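Local coordinates for GlcNAc-alpha-1,4-Gal-releasing endo-beta-galactosidase (PDB 1UPS), which probably hydrolyses internal beta-galactosidic bonds of glycans, acting as a family 16 glycoside hydrolase that releases GlcNAc-alpha-1,4-Gal, at residues L137-V151 with T166-K178. Sequence-based numbering, arbitrary orientation.
Sequences LSNTGGGGHQAWWMV and TGEIDILETFFSK
Phe176 plugs the loop 138-144 and the start of the strand at His145, which together wrap both faces of its ring. CG stands anti to the residue's own carbonyl carbon (chi1 -58°), which carries the ring between Ser138 and Gly144. Phe176 CB rests against the carbonyl oxygens of Gly141 and Gly142, 3.4 Å from Gly142 O, and CG lies by Gly144 O. Phe176 CD2 meets Thr140 OG1 obliquely at 3.4 Å. Over one face lie Gly144 CA, in a CH-pi contact, and His145 N, 3.6 Å from Phe176 CZ at the tip; over the opposite face Ser138 CB touches both CD1 and CE1. Gln146 NE2 lies at the ring edge near CD1, its amide turned 65° from the ring plane. That amide is held at both ends: OE1 takes a nearly straight bond (174°) from Ser138 N, while Gln146 NE2 donates to Thr174 O at 3.0 Å, from above that carbonyl plane. The backbone of Phe176 is tied in as well, Phe176 N bonding Gly144 O at 3.0 Å, and water 1 links Phe176 O to Ser138 O and Gly141 N.

Farther along, residues 145-151 pair antiparallel with 168-172, and Ile171 and Leu172 both face Trp148, a classic beta bulge. Ile171 CD1 sits over the six-membered ring of Trp148, 3.7 Å from its centroid. Asp170 OD1 lies against Trp149 CB and Glu168 OE1 beside CE3, both obliquely; Glu168 OE2 is hydrogen-bonded to Trp189 NE1. Beyond the bulge, water 3 joins Glu173 OE1 to His145 NE2; Arg183 and Ser258 hold the other polar atoms of this pair. Glu168, Asp170 and Glu173 follow the E-x-D-x-x-E pattern on a bulged strand of the jelly-roll cleft, consistent with the acidic active-site signature of glycoside hydrolase family 16.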
ATOM      1  N   LEU A 137     -17.262   3.587   1.627  1.00  9.82           N
ATOM      2  CA  LEU A 137     -16.962   3.178   3.006  1.00 10.46           C
ATOM      3  C   LEU A 137     -18.118   3.475   3.960  1.00 11.04           C
ATOM      4  O   LEU A 137     -19.050   4.218   3.614  1.00 10.68           O
ATOM      5  CB  LEU A 137     -15.692   3.872   3.504  1.00 10.88           C
ATOM      6  CG  LEU A 137     -14.434   3.746   2.618  1.00 13.29           C
ATOM      7  CD1 LEU A 137     -13.217   4.267   3.360  1.00 14.16           C
ATOM      8  CD2 LEU A 137     -14.189   2.333   2.169  1.00 13.63           C
ATOM      9  N   SER A 138     -18.069   2.865   5.147  1.00 10.02           N
ATOM     10  CA  SER A 138     -19.119   3.074   6.136  1.00 11.17           C
ATOM     11  C   SER A 138     -19.339   4.542   6.452  1.00 10.36           C
ATOM     12  O   SER A 138     -18.379   5.277   6.628  1.00 11.11           O
ATOM     13  CB  SER A 138     -18.760   2.363   7.447  1.00 10.72           C
ATOM     14  OG  SER A 138     -19.792   2.578   8.414  1.00 12.29           O
ATOM     15  N   ASN A 139     -20.611   4.953   6.544  1.00 11.61           N
ATOM     16  CA  ASN A 139     -20.941   6.317   6.986  1.00 11.65           C
ATOM     17  C   ASN A 139     -21.455   6.377   8.435  1.00 11.32           C
ATOM     18  O   ASN A 139     -22.005   7.398   8.864  1.00 10.86           O
ATOM     19  CB  ASN A 139     -21.958   6.973   6.004  1.00 13.42           C
ATOM     20  CG  ASN A 139     -23.355   6.371   6.094  1.00 15.25           C
ATOM     21  OD1 ASN A 139     -23.621   5.455   6.874  1.00 17.02           O
ATOM     22  ND2 ASN A 139     -24.287   6.913   5.274  1.00 21.12           N
ATOM     23  N   THR A 140     -21.280   5.290   9.196  1.00 10.97           N
ATOM     24  CA  THR A 140     -21.836   5.235  10.566  1.00 10.58           C
ATOM     25  C   THR A 140     -21.114   6.141  11.549  1.00 11.29           C
ATOM     26  O   THR A 140     -21.698   6.547  12.570  1.00 11.21           O
ATOM     27  CB  THR A 140     -21.784   3.802  11.156  1.00 11.23           C
ATOM     28  OG1 THR A 140     -20.427   3.314  11.161  1.00 10.73           O
ATOM     29  CG2 THR A 140     -22.575   2.812  10.304  1.00 11.76           C
ATOM     30  N   GLY A 141     -19.837   6.405  11.274  1.00 10.68           N
ATOM     31  CA  GLY A 141     -18.944   6.981  12.268  1.00 11.41           C
ATOM     32  C   GLY A 141     -18.737   6.067  13.470  1.00 11.06           C
ATOM     33  O   GLY A 141     -19.080   4.883  13.419  1.00 10.38           O
ATOM     34  N   GLY A 142     -18.176   6.627  14.550  1.00 11.15           N
ATOM     35  CA  GLY A 142     -17.921   5.876  15.782  1.00 10.85           C
ATOM     36  C   GLY A 142     -16.803   4.845  15.630  1.00 10.62           C
ATOM     37  O   GLY A 142     -16.065   4.872  14.654  1.00 11.03           O
ATOM     38  N   GLY A 143     -16.694   3.921  16.585  1.00  9.78           N
ATOM     39  CA  GLY A 143     -15.625   2.917  16.554  1.00  9.66           C
ATOM     40  C   GLY A 143     -15.854   1.810  15.531  1.00  9.38           C
ATOM     41  O   GLY A 143     -16.991   1.367  15.307  1.00  9.01           O
ATOM     42  N   GLY A 144     -14.767   1.353  14.907  1.00  9.07           N
ATOM     43  CA  GLY A 144     -14.866   0.332  13.883  1.00  9.31           C
ATOM     44  C   GLY A 144     -14.055   0.704  12.653  1.00  9.85           C
ATOM     45  O   GLY A 144     -13.547   1.828  12.538  1.00 10.18           O
ATOM     46  N   HIS A 145     -13.912  -0.256  11.749  1.00  9.83           N
ATOM     47  CA  HIS A 145     -13.208  -0.030  10.488  1.00 10.12           C
ATOM     48  C   HIS A 145     -13.619  -1.072   9.476  1.00 10.44           C
ATOM     49  O   HIS A 145     -14.231  -2.063   9.837  1.00 10.49           O
ATOM     50  CB  HIS A 145     -11.669  -0.005  10.688  1.00  9.91           C
ATOM     51  CG  HIS A 145     -11.033  -1.337  10.984  1.00 10.29           C
ATOM     52  ND1 HIS A 145     -11.032  -1.907  12.240  1.00 12.87           N
ATOM     53  CD2 HIS A 145     -10.296  -2.159  10.197  1.00 11.61           C
ATOM     54  CE1 HIS A 145     -10.339  -3.037  12.211  1.00 14.20           C
ATOM     55  NE2 HIS A 145      -9.882  -3.213  10.976  1.00 12.63           N
ATOM     56  N   GLN A 146     -13.290  -0.833   8.210  1.00  9.72           N
ATOM     57  CA  GLN A 146     -13.434  -1.864   7.189  1.00  9.96           C
ATOM     58  C   GLN A 146     -12.037  -2.197   6.695  1.00  9.69           C
ATOM     59  O   GLN A 146     -11.105  -1.418   6.908  1.00  9.78           O
ATOM     60  CB  GLN A 146     -14.320  -1.377   6.029  1.00  9.63           C
ATOM     61  CG  GLN A 146     -13.891  -0.024   5.430  1.00  9.33           C
ATOM     62  CD  GLN A 146     -14.821   1.108   5.877  1.00  9.74           C
ATOM     63  OE1 GLN A 146     -16.031   1.032   5.657  1.00 11.69           O
ATOM     64  NE2 GLN A 146     -14.266   2.126   6.534  1.00  8.60           N
ATOM     65  N   ALA A 147     -11.882  -3.347   6.042  1.00 10.19           N
ATOM     66  CA  ALA A 147     -10.552  -3.758   5.603  1.00  9.62           C
ATOM     67  C   ALA A 147     -10.564  -4.597   4.330  1.00 10.43           C
ATOM     68  O   ALA A 147     -11.416  -5.481   4.155  1.00  9.76           O
ATOM     69  CB  ALA A 147      -9.826  -4.508   6.731  1.00  9.79           C
ATOM     70  N   TRP A 148      -9.613  -4.280   3.447  1.00  9.91           N
ATOM     71  CA  TRP A 148      -9.292  -5.114   2.301  1.00 10.23           C
ATOM     72  C   TRP A 148      -7.837  -5.453   2.528  1.00  9.86           C
ATOM     73  O   TRP A 148      -6.981  -4.551   2.588  1.00 10.31           O
ATOM     74  CB  TRP A 148      -9.442  -4.322   1.012  1.00  9.98           C
ATOM     75  CG  TRP A 148      -8.931  -5.026  -0.230  1.00 11.03           C
ATOM     76  CD1 TRP A 148      -8.837  -6.381  -0.462  1.00  9.73           C
ATOM     77  CD2 TRP A 148      -8.474  -4.384  -1.422  1.00 10.77           C
ATOM     78  NE1 TRP A 148      -8.307  -6.604  -1.721  1.00 10.56           N
ATOM     79  CE2 TRP A 148      -8.107  -5.397  -2.340  1.00 10.08           C
ATOM     80  CE3 TRP A 148      -8.331  -3.050  -1.805  1.00 10.66           C
ATOM     81  CZ2 TRP A 148      -7.583  -5.109  -3.614  1.00  9.71           C
ATOM     82  CZ3 TRP A 148      -7.820  -2.758  -3.076  1.00  9.68           C
ATOM     83  CH2 TRP A 148      -7.444  -3.787  -3.958  1.00 10.50           C
ATOM     84  N   TRP A 149      -7.547  -6.735   2.730  1.00  9.46           N
ATOM     85  CA  TRP A 149      -6.181  -7.112   3.079  1.00  9.31           C
ATOM     86  C   TRP A 149      -5.799  -8.478   2.528  1.00  9.64           C
ATOM     87  O   TRP A 149      -6.657  -9.262   2.115  1.00 10.59           O
ATOM     88  CB  TRP A 149      -5.949  -7.067   4.611  1.00  8.78           C
ATOM     89  CG  TRP A 149      -6.993  -7.726   5.511  1.00  9.51           C
ATOM     90  CD1 TRP A 149      -8.343  -7.447   5.590  1.00  9.23           C
ATOM     91  CD2 TRP A 149      -6.726  -8.694   6.547  1.00 10.77           C
ATOM     92  NE1 TRP A 149      -8.921  -8.208   6.587  1.00  9.73           N
ATOM     93  CE2 TRP A 149      -7.950  -8.973   7.194  1.00 10.52           C
ATOM     94  CE3 TRP A 149      -5.560  -9.365   6.978  1.00 11.17           C
ATOM     95  CZ2 TRP A 149      -8.062  -9.906   8.253  1.00 10.95           C
ATOM     96  CZ3 TRP A 149      -5.671 -10.294   8.045  1.00 10.08           C
ATOM     97  CH2 TRP A 149      -6.920 -10.547   8.660  1.00 10.89           C
ATOM     98  N   MET A 150      -4.496  -8.751   2.518  1.00  9.83           N
ATOM     99  CA  MET A 150      -3.977  -9.988   1.955  1.00  9.39           C
ATOM    100  C   MET A 150      -2.993 -10.578   2.944  1.00  9.55           C
ATOM    101  O   MET A 150      -2.327  -9.844   3.661  1.00  8.97           O
ATOM    102  CB  MET A 150      -3.296  -9.724   0.604  1.00  9.12           C
ATOM    103  CG  MET A 150      -4.292  -9.124  -0.430  1.00  9.67           C
ATOM    104  SD  MET A 150      -3.518  -8.784  -2.040  1.00 12.00           S
ATOM    105  CE  MET A 150      -3.244 -10.483  -2.555  1.00 13.77           C
ATOM    106  N   VAL A 151      -2.959 -11.911   2.992  1.00  9.60           N
ATOM    107  CA  VAL A 151      -2.071 -12.631   3.894  1.00 10.16           C
ATOM    108  C   VAL A 151      -1.370 -13.742   3.130  1.00 10.23           C
ATOM    109  O   VAL A 151      -1.945 -14.327   2.212  1.00 10.53           O
ATOM    110  CB  VAL A 151      -2.837 -13.221   5.120  1.00 10.12           C
ATOM    111  CG1 VAL A 151      -3.361 -12.093   6.022  1.00 11.23           C
ATOM    112  CG2 VAL A 151      -4.005 -14.154   4.691  1.00 11.43           C
ATOM    113  N   THR A 166       4.210 -15.427   5.764  1.00  8.83           N
ATOM    114  CA  THR A 166       3.128 -14.961   6.626  1.00  8.91           C
ATOM    115  C   THR A 166       2.885 -13.465   6.477  1.00  8.96           C
ATOM    116  O   THR A 166       2.263 -12.855   7.361  1.00  8.46           O
ATOM    117  CB  THR A 166       3.524 -15.203   8.116  1.00  8.52           C
ATOM    118  OG1 THR A 166       4.831 -14.628   8.317  1.00  9.79           O
ATOM    119  CG2 THR A 166       3.714 -16.696   8.431  1.00 10.08           C
ATOM    120  N   GLY A 167       3.390 -12.854   5.397  1.00  9.26           N
ATOM    121  CA  GLY A 167       3.207 -11.418   5.194  1.00  9.53           C
ATOM    122  C   GLY A 167       1.753 -10.959   5.233  1.00 10.24           C
ATOM    123  O   GLY A 167       0.848 -11.677   4.784  1.00 10.46           O
ATOM    124  N   GLU A 168       1.532  -9.764   5.784  1.00  9.38           N
ATOM    125  CA  GLU A 168       0.200  -9.127   5.792  1.00  9.36           C
ATOM    126  C   GLU A 168       0.305  -7.781   5.084  1.00  9.46           C
ATOM    127  O   GLU A 168       1.203  -6.992   5.398  1.00  9.49           O
ATOM    128  CB  GLU A 168      -0.279  -8.883   7.229  1.00  9.55           C
ATOM    129  CG  GLU A 168      -1.627  -8.156   7.278  1.00  9.66           C
ATOM    130  CD  GLU A 168      -2.171  -7.955   8.684  1.00 12.35           C
ATOM    131  OE1 GLU A 168      -3.221  -7.286   8.787  1.00 11.66           O
ATOM    132  OE2 GLU A 168      -1.569  -8.453   9.660  1.00  9.83           O
ATOM    133  N   ILE A 169      -0.579  -7.532   4.118  1.00  9.17           N
ATOM    134  CA  ILE A 169      -0.707  -6.199   3.513  1.00  9.39           C
ATOM    135  C   ILE A 169      -2.123  -5.721   3.740  1.00  9.88           C
ATOM    136  O   ILE A 169      -3.070  -6.328   3.238  1.00 10.05           O
ATOM    137  CB  ILE A 169      -0.395  -6.192   1.987  1.00  9.81           C
ATOM    138  CG1 ILE A 169       0.999  -6.760   1.690  1.00 10.30           C
ATOM    139  CG2 ILE A 169      -0.561  -4.756   1.401  1.00  9.90           C
ATOM    140  CD1 ILE A 169       1.195  -7.100   0.190  1.00 12.14           C
ATOM    141  N   ASP A 170      -2.279  -4.647   4.519  1.00 10.45           N
ATOM    142  CA  ASP A 170      -3.601  -4.072   4.714  1.00  9.61           C
ATOM    143  C   ASP A 170      -3.765  -2.987   3.655  1.00  9.48           C
ATOM    144  O   ASP A 170      -3.297  -1.871   3.840  1.00  9.76           O
ATOM    145  CB  ASP A 170      -3.719  -3.504   6.125  1.00 10.28           C
ATOM    146  CG  ASP A 170      -3.435  -4.554   7.171  1.00 11.62           C
ATOM    147  OD1 ASP A 170      -4.034  -5.657   7.071  1.00 12.11           O
ATOM    148  OD2 ASP A 170      -2.596  -4.376   8.072  1.00 14.11           O
ATOM    149  N   ILE A 171      -4.354  -3.343   2.517  1.00  9.46           N
ATOM    150  CA  ILE A 171      -4.460  -2.403   1.384  1.00  9.70           C
ATOM    151  C   ILE A 171      -5.390  -1.264   1.751  1.00  9.84           C
ATOM    152  O   ILE A 171      -5.167  -0.124   1.348  1.00  9.73           O
ATOM    153  CB  ILE A 171      -4.953  -3.110   0.091  1.00  9.67           C
ATOM    154  CG1 ILE A 171      -4.088  -4.344  -0.224  1.00 10.87           C
ATOM    155  CG2 ILE A 171      -4.944  -2.147  -1.109  1.00  9.81           C
ATOM    156  CD1 ILE A 171      -4.776  -5.298  -1.228  1.00 10.95           C
ATOM    157  N   LEU A 172      -6.427  -1.586   2.518  1.00  9.99           N
ATOM    158  CA  LEU A 172      -7.301  -0.574   3.078  1.00 10.55           C
ATOM    159  C   LEU A 172      -7.699  -1.036   4.475  1.00 10.63           C
ATOM    160  O   LEU A 172      -8.060  -2.194   4.671  1.00 10.63           O
ATOM    161  CB  LEU A 172      -8.549  -0.403   2.187  1.00 10.63           C
ATOM    162  CG  LEU A 172      -9.520   0.702   2.621  1.00 10.66           C
ATOM    163  CD1 LEU A 172     -10.162   1.370   1.383  1.00 12.28           C
ATOM    164  CD2 LEU A 172     -10.641   0.117   3.491  1.00  9.35           C
ATOM    165  N   GLU A 173      -7.615  -0.131   5.445  1.00 10.98           N
ATOM    166  CA  GLU A 173      -7.952  -0.444   6.822  1.00 11.43           C
ATOM    167  C   GLU A 173      -8.647   0.753   7.473  1.00 10.39           C
ATOM    168  O   GLU A 173      -8.670   0.885   8.704  1.00 10.90           O
ATOM    169  CB  GLU A 173      -6.657  -0.844   7.587  1.00 11.99           C
ATOM    170  CG  GLU A 173      -6.951  -1.590   8.870  1.00 15.49           C
ATOM    171  CD  GLU A 173      -5.698  -1.913   9.690  1.00 17.08           C
ATOM    172  OE1 GLU A 173      -5.664  -3.029  10.226  1.00 21.96           O
ATOM    173  OE2 GLU A 173      -4.800  -1.048   9.859  1.00 17.17           O
ATOM    174  N   THR A 174      -9.242   1.603   6.630  1.00 10.22           N
ATOM    175  CA  THR A 174      -9.766   2.912   7.039  1.00  9.56           C
ATOM    176  C   THR A 174     -10.784   2.850   8.188  1.00  9.33           C
ATOM    177  O   THR A 174     -11.756   2.090   8.133  1.00  9.37           O
ATOM    178  CB  THR A 174     -10.360   3.604   5.816  1.00 10.19           C
ATOM    179  OG1 THR A 174      -9.329   3.675   4.797  1.00  9.58           O
ATOM    180  CG2 THR A 174     -10.716   5.070   6.144  1.00  8.49           C
ATOM    181  N   PHE A 175     -10.566   3.668   9.212  1.00  9.41           N
ATOM    182  CA  PHE A 175     -11.473   3.732  10.384  1.00 10.07           C
ATOM    183  C   PHE A 175     -12.732   4.507  10.067  1.00 10.01           C
ATOM    184  O   PHE A 175     -12.659   5.527   9.381  1.00 10.77           O
ATOM    185  CB  PHE A 175     -10.813   4.463  11.545  1.00 10.09           C
ATOM    186  CG  PHE A 175      -9.727   3.679  12.253  1.00 11.43           C
ATOM    187  CD1 PHE A 175      -9.360   4.038  13.543  1.00 13.21           C
ATOM    188  CD2 PHE A 175      -9.074   2.606  11.628  1.00 12.48           C
ATOM    189  CE1 PHE A 175      -8.355   3.321  14.224  1.00 12.19           C
ATOM    190  CE2 PHE A 175      -8.067   1.894  12.291  1.00 13.59           C
ATOM    191  CZ  PHE A 175      -7.706   2.275  13.598  1.00 12.14           C
ATOM    192  N   PHE A 176     -13.869   4.078  10.623  1.00  9.67           N
ATOM    193  CA  PHE A 176     -15.140   4.812  10.475  1.00  9.70           C
ATOM    194  C   PHE A 176     -15.031   6.263  10.986  1.00 10.25           C
ATOM    195  O   PHE A 176     -15.712   7.153  10.469  1.00 10.13           O
ATOM    196  CB  PHE A 176     -16.282   4.184  11.298  1.00  9.58           C
ATOM    197  CG  PHE A 176     -16.604   2.737  10.975  1.00  9.94           C
ATOM    198  CD1 PHE A 176     -16.170   2.121   9.807  1.00 10.00           C
ATOM    199  CD2 PHE A 176     -17.371   1.995  11.888  1.00  9.82           C
ATOM    200  CE1 PHE A 176     -16.481   0.772   9.547  1.00 10.67           C
ATOM    201  CE2 PHE A 176     -17.688   0.650  11.639  1.00 10.24           C
ATOM    202  CZ  PHE A 176     -17.239   0.038  10.475  1.00 10.80           C
ATOM    203  N   SER A 177     -14.196   6.481  12.007  1.00 10.32           N
ATOM    204  CA  SER A 177     -14.096   7.797  12.665  1.00 10.94           C
ATOM    205  C   SER A 177     -13.167   8.814  11.962  1.00 11.25           C
ATOM    206  O   SER A 177     -13.063   9.989  12.387  1.00 11.19           O
ATOM    207  CB  SER A 177     -13.665   7.615  14.126  1.00 10.67           C
ATOM    208  OG  SER A 177     -12.301   7.238  14.225  1.00 10.57           O
ATOM    209  N   LYS A 178     -12.516   8.376  10.893  1.00 11.22           N
ATOM    210  CA  LYS A 178     -11.496   9.193  10.234  1.00 11.79           C
ATOM    211  C   LYS A 178     -11.871   9.342   8.751  1.00 11.50           C
ATOM    212  O   LYS A 178     -11.250   8.753   7.862  1.00 12.07           O
ATOM    213  CB  LYS A 178     -10.106   8.579  10.442  1.00 11.18           C
ATOM    214  CG  LYS A 178      -9.711   8.485  11.934  1.00 11.87           C
ATOM    215  CD  LYS A 178      -8.371   7.731  12.126  1.00 16.26           C
ATOM    216  CE  LYS A 178      -8.046   7.518  13.606  1.00 17.71           C
ATOM    217  NZ  LYS A 178      -6.784   6.697  13.840  1.00 16.42           N
TER
HETATM  218  O   HOH W   1     -17.968   6.688   8.936  1.00 14.33           O
HETATM  219  O   HOH W   2     -13.541   4.259  13.797  1.00 12.86           O
HETATM  220  O   HOH W   3      -7.700  -4.896  10.191  1.00 23.15           O